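Local coordinates for proto-oncogene vav (Homo sapiens, PDB 6NEW), which probably acts as a guanine nucleotide exchange factor for Rho-family GTPases such as Rac, through a catalytic DH domain followed by PH and zinc-binding C1 domains, at residues Q50-Y55 with H95-M100; A213-E218 with L381-F386; S235-D240 with G284-L289; H315-I320 with Y328-K333. One frame throughout, in Å; residues are numbered along the deposited sequence.

Overall arrangement
Three domains carry the four contacts, and helix 196-235 ties them together. Interaction 1 joins helices 37-71 and 86-105 in the DH (RhoGEF) helical domain. About 24 Å away, between centres, interaction 2 lays a loop of the zinc-binding C1 domain against helix 196-235. Where that helix ends, strand 236-237 begins interaction 3 at one edge of the PH-domain sheet; interaction 4, with its centre about 22 Å from that of interaction 3, pairs strands 315-321 and 327-332 of the same sheet. Both PH contacts fall in sequence between the two halves of interaction 2, so the C1 domain returns to the DH helix after the PH domain is complete.

Interaction 1 (Q50-Y55 with H95-M100); sequences QTEEKY and HFLKEM
Glu52 projects from helix 37-71 against Phe96, Leu97 and Met100 of helix 86-105. Its CG stands anti to the backbone N (chi1 -166°) and the chain then bends at chi2, which carries the carboxylate to the edge of the Phe96 ring. There OE2 lies 3.4 Å from Phe96 CD2, near the ring plane, with the carboxylate plane turned almost perpendicular to the ring. The aliphatic part of the same side chain is packed by two methyl groups, Met100 CE lying 3.7 Å from Glu52 CB and Leu97 CD1 3.9 Å from Glu52 CG. The two segments run nearly antiparallel, at 154°, with axes 10.2 Å apart, as neighbouring helices in the all-helical DH domain. The buried carboxylate is satisfied by residues beyond the segments: OE2 is hydrogen-bonded to His93 ND1, while OE1 meets Arg178 in a salt bridge and also bonds to Tyr182. Such a setting would be expected to favour the ionised form of Glu52. Contact is sparser on the partly exposed flank, where Glu53 crosses Leu97 at about a right angle and its CG approaches Leu97 CD1 to 3.9 Å.

Interaction 2 (A213-E218 with L381-F386); sequences AQCVNE and LLRGTF
Gln214 reaches over one face of the Arg383 guanidinium, its OE1 standing 3.1 Å above that plane and offset toward the rim. OE1 is 3.2 Å from Arg383 NH1, but the angle is poor for a hydrogen bond, and the amide and guanidinium planes are 46° apart. The principal polar partner of Arg383 is Asp211, one turn before Gln214 on the helix, which forms a salt bridge with NH2. Next comes Cys215, whose SG lies anti to its carbonyl carbon (chi1 -72°) and fits between two side chains of the loop: Leu381 CD1 and Arg383 CG each lie 3.5 Å from Cys215 SG. At Glu218 the aliphatic portion makes the contact, CG resting 3.5 Å from Arg383 CB and CB 3.8 Å from Gly384 N. The Glu218 chain bends at chi2, leading the carboxylate away to a salt bridge with Arg221. Gly384 has a positive phi of 106°, a conformation suited to glycine, and its backbone passes close to the helix. In sequence the loop connects strand 364-367 to strand 389-392 of the C1 domain, and Leu381 O bonds to the zinc ligand His400; the packing of this loop on helix 196-235 thus joins the zinc-binding module to the long DH helix.

Interaction 3 (S235-D240 with G284-L289); sequences SIENLD and GDSYDL
Ile236 pairs with Tyr287 and Glu237 with Asp288 in parallel register, through three nearly straight backbone hydrogen bonds: Tyr287 N to Ser235 O at 2.9 Å, Glu237 N to Tyr287 O at 2.8 Å and Leu289 N to Glu237 O at 3.0 Å. On the face bearing Ile236 and Tyr287 the side-chain contacts are mainly apolar. Ile236 CG2 approaches Leu289 CB at 4.2 Å, and beyond the short strand Leu239 CD1 meets Leu289 CD2 at 4.1 Å; Ile236, Leu239 and Leu289 all also touch Leu278 of the adjoining strand. Ser235 comes to the edge of the Tyr287 ring, with its CB in the ring plane and OG 3.6 Å from Tyr287 CD2. That hydroxyl sits between its own backbone N and carbonyl carbon (chi1 75°), and it bonds to Phe232 O one turn back in the same helix.

The face bearing Glu237 and Asp288 is polar. The Glu237 chain is extended beyond CG and reaches back toward Ser286, bringing OE2 to 3.0 Å from Ser286 OG. Its OE1 stands 3.4 Å from Asp288 OD1, with the two carboxylate planes almost perpendicular. Arg283 forms salt bridges with both of these oxygens, which probably offsets the repulsion between the like charges. Ile236 is the first residue to leave helical geometry after helix 196-235. The chain therefore passes directly from the long DH helix into a short parallel strand at the edge of the otherwise antiparallel PH-domain sheet, a direct covalent and hydrogen-bonded join between the two domains.

Interaction 4 (H315-I320 with Y328-K333); sequences HMFLLI and YELFFK
The beta hairpin of strands 315-321 and 327-332 in the PH domain brings Phe317 alongside Leu330 and Phe332, on the sheet face covered by helix 335-352. Phe317 CG occupies the position between backbone N and carbonyl carbon (chi1 63°), which turns one face of the ring to Leu330 CB, while CE2 reaches the diagonal neighbour Phe332. Leu330 CD2 is 3.7 Å from Phe317 CE1. The rings of Phe317 and Phe332 are inclined by only 20° but slid apart, with centroids 5.4 Å from each other, so they barely overlap. Trp341 of the helix stacks on Phe332, while Phe345 meets Phe317.

On the other face, Met316 CB sits over the Phe331 ring in a CH-pi contact, 4.1 Å from its centroid. The sulfur of Met316 makes an oblique Met-aromatic contact with the same ring and also lies 3.6 Å from Glu329 CB. Lys265 adds a cation-pi contact to Phe331, and Glu329 OE1 bonds to Thr258.

Antiparallel backbone bonds hold the pairing, among them Phe332 N to His315 O at 2.8 Å and Leu330 N to Phe317 O at 3.0 Å; the return bond from Phe317 N to Leu330 O is weak. Core packing against helix 335-352 thus holds the largely apolar side of Phe317, Leu319, Leu330 and Phe332, with His315 at its end, whereas the Met316, Phe331 and Glu329 side mixes apolar contacts with polar ends.

Interaction 1 (Q50-Y55 with H95-M100)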
# COMPACT_ATOMS: atom_id res chain seq x y z
N GLN A 50 28.85 -2.39 -1.94
CA GLN A 50 29.24 -0.99 -1.82
C GLN A 50 28.04 -0.07 -1.55
O GLN A 50 28.17 0.86 -0.74
CB GLN A 50 30.06 -0.52 -3.04
CG GLN A 50 31.48 -1.10 -3.04
CD GLN A 50 32.22 -1.02 -4.37
OE1 GLN A 50 31.92 -0.19 -5.24
NE2 GLN A 50 33.22 -1.87 -4.53
N THR A 51 26.88 -0.32 -2.20
CA THR A 51 25.68 0.49 -1.97
C THR A 51 25.13 0.25 -0.57
O THR A 51 24.68 1.20 0.06
CB THR A 51 24.63 0.35 -3.07
OG1 THR A 51 24.23 -1.02 -3.17
CG2 THR A 51 25.11 0.89 -4.42
N GLU A 52 25.22 -0.99 -0.05
CA GLU A 52 24.78 -1.34 1.30
C GLU A 52 25.69 -0.70 2.34
O GLU A 52 25.19 -0.30 3.40
CB GLU A 52 24.70 -2.86 1.51
CG GLU A 52 23.94 -3.27 2.76
CD GLU A 52 22.48 -2.82 2.87
OE1 GLU A 52 21.79 -2.79 1.83
OE2 GLU A 52 22.04 -2.52 4.00
N GLU A 53 27.02 -0.60 2.05
CA GLU A 53 28.01 0.05 2.92
C GLU A 53 27.68 1.54 3.02
O GLU A 53 27.60 2.07 4.12
CB GLU A 53 29.44 -0.13 2.37
CG GLU A 53 30.05 -1.50 2.61
CD GLU A 53 31.32 -1.77 1.82
OE1 GLU A 53 31.86 -0.82 1.21
OE2 GLU A 53 31.76 -2.94 1.79
N LYS A 54 27.48 2.20 1.86
CA LYS A 54 27.16 3.62 1.76
C LYS A 54 25.77 3.92 2.37
O LYS A 54 25.58 4.98 2.98
CB LYS A 54 27.25 4.09 0.29
CG LYS A 54 26.91 5.57 0.03
CD LYS A 54 27.94 6.54 0.59
CE LYS A 54 27.32 7.86 1.00
NZ LYS A 54 28.34 8.82 1.49
N TYR A 55 24.81 2.97 2.22
CA TYR A 55 23.47 3.12 2.75
C TYR A 55 23.47 3.04 4.27
O TYR A 55 22.90 3.93 4.91
CB TYR A 55 22.46 2.14 2.12
CG TYR A 55 21.09 2.27 2.73
CD1 TYR A 55 20.35 3.45 2.59
CD2 TYR A 55 20.57 1.29 3.56
CE1 TYR A 55 19.14 3.63 3.24
CE2 TYR A 55 19.34 1.44 4.19
CZ TYR A 55 18.63 2.62 4.03
OH TYR A 55 17.42 2.79 4.65
N HIS A 95 23.38 -5.30 10.99
CA HIS A 95 23.43 -6.76 11.04
C HIS A 95 23.34 -7.37 9.64
O HIS A 95 24.02 -8.36 9.37
CB HIS A 95 22.33 -7.32 11.95
CG HIS A 95 22.30 -6.72 13.32
ND1 HIS A 95 23.45 -6.56 14.07
CD2 HIS A 95 21.24 -6.28 14.05
CE1 HIS A 95 23.07 -6.00 15.21
NE2 HIS A 95 21.75 -5.81 15.24
N PHE A 96 22.50 -6.78 8.77
CA PHE A 96 22.28 -7.22 7.39
C PHE A 96 23.58 -7.12 6.60
O PHE A 96 23.95 -8.08 5.93
CB PHE A 96 21.16 -6.41 6.71
CG PHE A 96 20.90 -6.72 5.25
CD1 PHE A 96 20.46 -7.99 4.86
CD2 PHE A 96 21.05 -5.75 4.27
CE1 PHE A 96 20.22 -8.28 3.52
CE2 PHE A 96 20.81 -6.04 2.93
CZ PHE A 96 20.39 -7.30 2.56
N LEU A 97 24.30 -5.99 6.76
CA LEU A 97 25.58 -5.72 6.10
C LEU A 97 26.64 -6.75 6.49
O LEU A 97 27.37 -7.22 5.62
CB LEU A 97 26.05 -4.28 6.40
CG LEU A 97 27.41 -3.78 5.85
CD1 LEU A 97 27.47 -3.88 4.34
CD2 LEU A 97 27.63 -2.34 6.21
N LYS A 98 26.69 -7.14 7.79
CA LYS A 98 27.63 -8.11 8.35
C LYS A 98 27.40 -9.51 7.79
O LYS A 98 28.35 -10.14 7.32
CB LYS A 98 27.59 -8.12 9.88
N GLU A 99 26.13 -9.98 7.80
CA GLU A 99 25.73 -11.30 7.30
C GLU A 99 25.86 -11.40 5.79
O GLU A 99 26.02 -12.51 5.27
CB GLU A 99 24.31 -11.66 7.75
CG GLU A 99 24.19 -11.94 9.24
CD GLU A 99 22.89 -12.60 9.66
OE1 GLU A 99 22.66 -13.77 9.26
OE2 GLU A 99 22.13 -11.97 10.41
N MET A 100 25.78 -10.25 5.09
CA MET A 100 25.94 -10.16 3.63
C MET A 100 27.43 -10.28 3.31
O MET A 100 27.78 -11.05 2.43
CB MET A 100 25.37 -8.83 3.08
CG MET A 100 25.52 -8.68 1.58
SD MET A 100 25.22 -7.02 0.94
CE MET A 100 26.45 -6.15 1.79

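Interaction 2 (A213-E218 with L381-F386)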
# COMPACT_ATOMS: atom_id res chain seq x y z
N ALA A 213 8.92 -4.92 -1.85
CA ALA A 213 8.70 -3.68 -2.59
C ALA A 213 7.19 -3.40 -2.74
O ALA A 213 6.76 -2.27 -2.50
CB ALA A 213 9.37 -3.76 -3.96
N GLN A 214 6.39 -4.45 -3.07
CA GLN A 214 4.94 -4.37 -3.22
C GLN A 214 4.25 -4.02 -1.91
O GLN A 214 3.37 -3.15 -1.93
CB GLN A 214 4.36 -5.66 -3.80
CG GLN A 214 4.67 -5.88 -5.26
CD GLN A 214 4.12 -7.20 -5.76
OE1 GLN A 214 2.92 -7.47 -5.66
NE2 GLN A 214 4.99 -8.03 -6.33
N CYS A 215 4.65 -4.66 -0.77
CA CYS A 215 4.11 -4.40 0.58
C CYS A 215 4.22 -2.94 0.95
O CYS A 215 3.23 -2.35 1.38
CB CYS A 215 4.79 -5.27 1.62
SG CYS A 215 4.34 -7.01 1.55
N VAL A 216 5.43 -2.37 0.78
CA VAL A 216 5.80 -0.97 1.05
C VAL A 216 4.93 -0.02 0.23
O VAL A 216 4.40 0.95 0.78
CB VAL A 216 7.33 -0.76 0.83
CG1 VAL A 216 7.71 0.71 0.79
CG2 VAL A 216 8.13 -1.49 1.90
N ASN A 217 4.73 -0.34 -1.05
CA ASN A 217 3.90 0.46 -1.94
C ASN A 217 2.41 0.38 -1.56
O ASN A 217 1.72 1.41 -1.62
CB ASN A 217 4.14 0.06 -3.39
CG ASN A 217 5.49 0.49 -3.89
OD1 ASN A 217 5.88 1.66 -3.76
ND2 ASN A 217 6.23 -0.43 -4.49
N GLU A 218 1.94 -0.82 -1.14
CA GLU A 218 0.55 -1.04 -0.74
C GLU A 218 0.23 -0.36 0.58
O GLU A 218 -0.89 0.10 0.77
CB GLU A 218 0.16 -2.52 -0.72
CG GLU A 218 0.10 -3.20 -2.09
CD GLU A 218 -0.43 -2.39 -3.26
OE1 GLU A 218 -1.58 -1.89 -3.17
OE2 GLU A 218 0.29 -2.28 -4.27
N LEU A 381 3.46 -12.55 0.93
CA LEU A 381 2.78 -11.72 1.93
C LEU A 381 1.49 -11.11 1.42
O LEU A 381 1.42 -10.71 0.27
CB LEU A 381 3.71 -10.56 2.34
CG LEU A 381 4.87 -10.86 3.26
CD1 LEU A 381 5.85 -9.71 3.27
CD2 LEU A 381 4.40 -11.11 4.65
N LEU A 382 0.52 -10.93 2.34
CA LEU A 382 -0.69 -10.19 2.06
C LEU A 382 -0.29 -8.72 2.29
O LEU A 382 0.24 -8.38 3.33
CB LEU A 382 -1.87 -10.66 2.93
CG LEU A 382 -2.65 -11.76 2.24
CD1 LEU A 382 -3.21 -12.73 3.21
CD2 LEU A 382 -3.73 -11.22 1.40
N ARG A 383 -0.42 -7.91 1.24
CA ARG A 383 0.07 -6.54 1.14
C ARG A 383 -0.85 -5.43 1.62
O ARG A 383 -1.99 -5.34 1.19
CB ARG A 383 0.46 -6.24 -0.30
CG ARG A 383 1.66 -7.02 -0.77
CD ARG A 383 1.38 -7.65 -2.11
NE ARG A 383 2.28 -8.76 -2.37
CZ ARG A 383 2.10 -9.64 -3.35
NH1 ARG A 383 1.06 -9.53 -4.16
NH2 ARG A 383 2.96 -10.63 -3.53
N GLY A 384 -0.28 -4.54 2.43
CA GLY A 384 -0.97 -3.37 2.95
C GLY A 384 -1.36 -3.46 4.41
O GLY A 384 -0.92 -4.35 5.14
N THR A 385 -2.21 -2.53 4.83
CA THR A 385 -2.66 -2.41 6.22
C THR A 385 -4.18 -2.56 6.32
O THR A 385 -4.70 -2.64 7.42
CB THR A 385 -2.24 -1.03 6.78
OG1 THR A 385 -2.79 0.01 5.96
CG2 THR A 385 -0.72 -0.86 6.87
N PHE A 386 -4.87 -2.60 5.17
CA PHE A 386 -6.32 -2.60 5.14
C PHE A 386 -6.85 -3.52 4.05
O PHE A 386 -6.43 -3.38 2.92
CB PHE A 386 -6.72 -1.15 4.87
CG PHE A 386 -8.18 -0.79 4.81
CD1 PHE A 386 -8.97 -0.85 5.95
CD2 PHE A 386 -8.74 -0.29 3.64
CE1 PHE A 386 -10.31 -0.48 5.90
CE2 PHE A 386 -10.09 0.08 3.59
CZ PHE A 386 -10.86 -0.01 4.72

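Interaction 3 (S235-D240 with G284-L289)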
# COMPACT_ATOMS: atom_id res chain seq x y z
N SER A 235 -17.53 14.38 6.91
CA SER A 235 -18.52 15.01 6.06
C SER A 235 -19.91 14.36 6.13
O SER A 235 -20.89 15.05 5.83
CB SER A 235 -18.02 15.08 4.62
OG SER A 235 -18.06 13.81 3.99
N ILE A 236 -20.02 13.07 6.55
CA ILE A 236 -21.31 12.37 6.62
C ILE A 236 -21.95 12.45 8.03
O ILE A 236 -21.33 12.13 9.03
CB ILE A 236 -21.27 10.92 6.05
CG1 ILE A 236 -20.77 10.90 4.59
CG2 ILE A 236 -22.66 10.22 6.14
CD1 ILE A 236 -20.13 9.61 4.18
N GLU A 237 -23.23 12.80 8.06
CA GLU A 237 -24.07 12.94 9.24
C GLU A 237 -25.05 11.79 9.37
O GLU A 237 -25.58 11.31 8.37
CB GLU A 237 -24.87 14.22 9.10
CG GLU A 237 -24.22 15.44 9.73
CD GLU A 237 -25.22 16.55 9.96
OE1 GLU A 237 -26.42 16.32 9.67
OE2 GLU A 237 -24.82 17.65 10.39
N ASN A 238 -25.31 11.39 10.63
CA ASN A 238 -26.22 10.32 11.05
C ASN A 238 -25.78 8.93 10.56
O ASN A 238 -26.59 7.99 10.46
CB ASN A 238 -27.70 10.61 10.72
CG ASN A 238 -28.39 11.58 11.67
OD1 ASN A 238 -27.80 12.15 12.59
ND2 ASN A 238 -29.68 11.78 11.44
N LEU A 239 -24.47 8.81 10.33
CA LEU A 239 -23.81 7.56 9.98
C LEU A 239 -23.31 7.06 11.35
O LEU A 239 -22.43 7.69 11.94
CB LEU A 239 -22.65 7.82 9.00
CG LEU A 239 -21.68 6.66 8.73
CD1 LEU A 239 -22.40 5.40 8.23
CD2 LEU A 239 -20.60 7.10 7.77
N ASP A 240 -23.92 5.99 11.87
CA ASP A 240 -23.59 5.44 13.19
C ASP A 240 -22.38 4.46 13.23
O ASP A 240 -22.15 3.87 14.27
CB ASP A 240 -24.85 4.77 13.80
CG ASP A 240 -25.27 3.44 13.16
OD1 ASP A 240 -25.02 3.26 11.94
OD2 ASP A 240 -25.91 2.62 13.86
N GLY A 284 -26.69 21.06 4.00
CA GLY A 284 -25.81 22.21 4.14
C GLY A 284 -24.36 21.89 3.89
O GLY A 284 -23.96 21.62 2.75
N ASP A 285 -23.55 21.95 4.97
CA ASP A 285 -22.10 21.69 4.95
C ASP A 285 -21.80 20.19 4.88
O ASP A 285 -20.73 19.79 4.40
CB ASP A 285 -21.43 22.26 6.20
N SER A 286 -22.72 19.38 5.45
CA SER A 286 -22.67 17.93 5.60
C SER A 286 -23.66 17.15 4.69
O SER A 286 -24.65 17.72 4.21
CB SER A 286 -22.92 17.55 7.06
OG SER A 286 -24.21 17.97 7.47
N TYR A 287 -23.38 15.85 4.48
CA TYR A 287 -24.22 14.92 3.72
C TYR A 287 -24.98 14.13 4.77
O TYR A 287 -24.37 13.56 5.67
CB TYR A 287 -23.35 13.98 2.87
CG TYR A 287 -22.41 14.67 1.90
CD1 TYR A 287 -22.82 15.02 0.62
CD2 TYR A 287 -21.07 14.87 2.23
CE1 TYR A 287 -21.95 15.63 -0.28
CE2 TYR A 287 -20.18 15.46 1.33
CZ TYR A 287 -20.63 15.86 0.08
OH TYR A 287 -19.77 16.44 -0.82
N ASP A 288 -26.31 14.13 4.70
CA ASP A 288 -27.12 13.40 5.67
C ASP A 288 -27.53 12.04 5.11
O ASP A 288 -28.18 11.97 4.07
CB ASP A 288 -28.33 14.22 6.16
CG ASP A 288 -28.95 13.64 7.42
OD1 ASP A 288 -28.38 13.84 8.52
OD2 ASP A 288 -30.00 12.96 7.30
N LEU A 289 -27.12 10.95 5.78
CA LEU A 289 -27.41 9.58 5.37
C LEU A 289 -28.90 9.26 5.42
O LEU A 289 -29.52 9.39 6.48
CB LEU A 289 -26.55 8.55 6.15
CG LEU A 289 -26.74 7.08 5.75
CD1 LEU A 289 -26.10 6.77 4.42
CD2 LEU A 289 -26.23 6.16 6.83

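Interaction 4 (H315-I320 with Y328-K333)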
# COMPACT_ATOMS: atom_id res chain seq x y z
N HIS A 315 -29.56 8.76 -18.21
CA HIS A 315 -28.68 7.61 -18.17
C HIS A 315 -28.84 6.82 -16.87
O HIS A 315 -28.46 7.28 -15.80
CB HIS A 315 -27.25 8.05 -18.43
CG HIS A 315 -27.15 8.94 -19.62
ND1 HIS A 315 -27.20 10.32 -19.51
CD2 HIS A 315 -27.08 8.61 -20.93
CE1 HIS A 315 -27.11 10.78 -20.74
NE2 HIS A 315 -27.05 9.79 -21.63
N MET A 316 -29.45 5.63 -17.00
CA MET A 316 -29.75 4.78 -15.87
C MET A 316 -29.25 3.32 -15.96
O MET A 316 -29.02 2.78 -17.03
CB MET A 316 -31.27 4.79 -15.59
CG MET A 316 -31.76 3.51 -14.94
SD MET A 316 -33.50 3.18 -14.67
CE MET A 316 -34.17 3.41 -16.33
N PHE A 317 -29.13 2.71 -14.78
CA PHE A 317 -28.92 1.31 -14.49
C PHE A 317 -29.71 1.05 -13.23
O PHE A 317 -30.05 2.00 -12.49
CB PHE A 317 -27.46 0.87 -14.39
CG PHE A 317 -26.57 1.45 -13.33
CD1 PHE A 317 -26.52 0.89 -12.05
CD2 PHE A 317 -25.68 2.48 -13.63
CE1 PHE A 317 -25.65 1.39 -11.08
CE2 PHE A 317 -24.79 2.97 -12.66
CZ PHE A 317 -24.80 2.44 -11.39
N LEU A 318 -30.07 -0.22 -13.01
CA LEU A 318 -30.85 -0.69 -11.87
C LEU A 318 -29.96 -1.34 -10.84
O LEU A 318 -28.96 -1.96 -11.18
CB LEU A 318 -31.92 -1.72 -12.34
CG LEU A 318 -32.77 -1.33 -13.57
CD1 LEU A 318 -33.37 -2.59 -14.23
CD2 LEU A 318 -33.87 -0.35 -13.18
N LEU A 319 -30.32 -1.17 -9.58
CA LEU A 319 -29.64 -1.73 -8.42
C LEU A 319 -30.74 -2.47 -7.66
O LEU A 319 -31.60 -1.84 -7.04
CB LEU A 319 -28.96 -0.61 -7.59
CG LEU A 319 -28.28 -1.04 -6.26
CD1 LEU A 319 -27.08 -1.93 -6.51
CD2 LEU A 319 -27.85 0.16 -5.47
N ILE A 320 -30.80 -3.78 -7.84
CA ILE A 320 -31.90 -4.60 -7.33
C ILE A 320 -31.51 -5.58 -6.25
O ILE A 320 -30.52 -6.28 -6.41
CB ILE A 320 -32.59 -5.35 -8.54
CG1 ILE A 320 -33.17 -4.36 -9.58
CG2 ILE A 320 -33.67 -6.35 -8.06
CD1 ILE A 320 -33.27 -4.97 -10.97
N TYR A 328 -33.79 -0.08 -6.91
CA TYR A 328 -33.50 1.34 -7.17
C TYR A 328 -33.24 1.56 -8.66
O TYR A 328 -32.84 0.63 -9.36
CB TYR A 328 -32.27 1.81 -6.37
CG TYR A 328 -32.37 1.64 -4.87
CD1 TYR A 328 -32.93 2.63 -4.07
CD2 TYR A 328 -31.86 0.50 -4.24
CE1 TYR A 328 -33.02 2.48 -2.68
CE2 TYR A 328 -31.93 0.34 -2.86
CZ TYR A 328 -32.53 1.33 -2.08
OH TYR A 328 -32.60 1.18 -0.72
N GLU A 329 -33.43 2.80 -9.12
CA GLU A 329 -33.13 3.26 -10.48
C GLU A 329 -32.16 4.41 -10.26
O GLU A 329 -32.47 5.33 -9.51
CB GLU A 329 -34.38 3.78 -11.21
CG GLU A 329 -35.46 2.75 -11.50
CD GLU A 329 -36.48 3.26 -12.51
OE1 GLU A 329 -36.78 4.47 -12.49
OE2 GLU A 329 -36.98 2.44 -13.32
N LEU A 330 -30.98 4.31 -10.85
CA LEU A 330 -29.92 5.27 -10.61
C LEU A 330 -29.70 6.06 -11.86
O LEU A 330 -29.33 5.50 -12.90
CB LEU A 330 -28.63 4.53 -10.15
CG LEU A 330 -28.39 4.29 -8.63
CD1 LEU A 330 -29.58 3.72 -7.93
CD2 LEU A 330 -27.26 3.33 -8.41
N PHE A 331 -29.93 7.38 -11.77
CA PHE A 331 -29.79 8.28 -12.93
C PHE A 331 -28.58 9.19 -12.79
O PHE A 331 -28.42 9.87 -11.78
CB PHE A 331 -31.06 9.12 -13.16
CG PHE A 331 -32.31 8.33 -13.43
CD1 PHE A 331 -33.11 7.88 -12.37
CD2 PHE A 331 -32.75 8.10 -14.73
CE1 PHE A 331 -34.28 7.17 -12.62
CE2 PHE A 331 -33.92 7.39 -14.98
CZ PHE A 331 -34.67 6.92 -13.92
N PHE A 332 -27.75 9.19 -13.83
CA PHE A 332 -26.54 10.00 -13.92
C PHE A 332 -26.72 11.08 -15.00
O PHE A 332 -27.52 10.88 -15.93
CB PHE A 332 -25.30 9.10 -14.16
CG PHE A 332 -25.17 8.15 -13.00
CD1 PHE A 332 -24.62 8.56 -11.79
CD2 PHE A 332 -25.74 6.87 -13.06
CE1 PHE A 332 -24.60 7.71 -10.70
CE2 PHE A 332 -25.74 6.04 -11.96
CZ PHE A 332 -25.14 6.45 -10.79
N LYS A 333 -26.05 12.24 -14.84
CA LYS A 333 -26.18 13.36 -15.76
C LYS A 333 -25.72 13.01 -17.17
O LYS A 333 -26.41 13.34 -18.12
CB LYS A 333 -25.52 14.64 -15.24
CG LYS A 333 -26.27 15.90 -15.68
CD LYS A 333 -25.57 17.18 -15.28
CE LYS A 333 -26.51 18.35 -15.47
NZ LYS A 333 -25.78 19.60 -15.78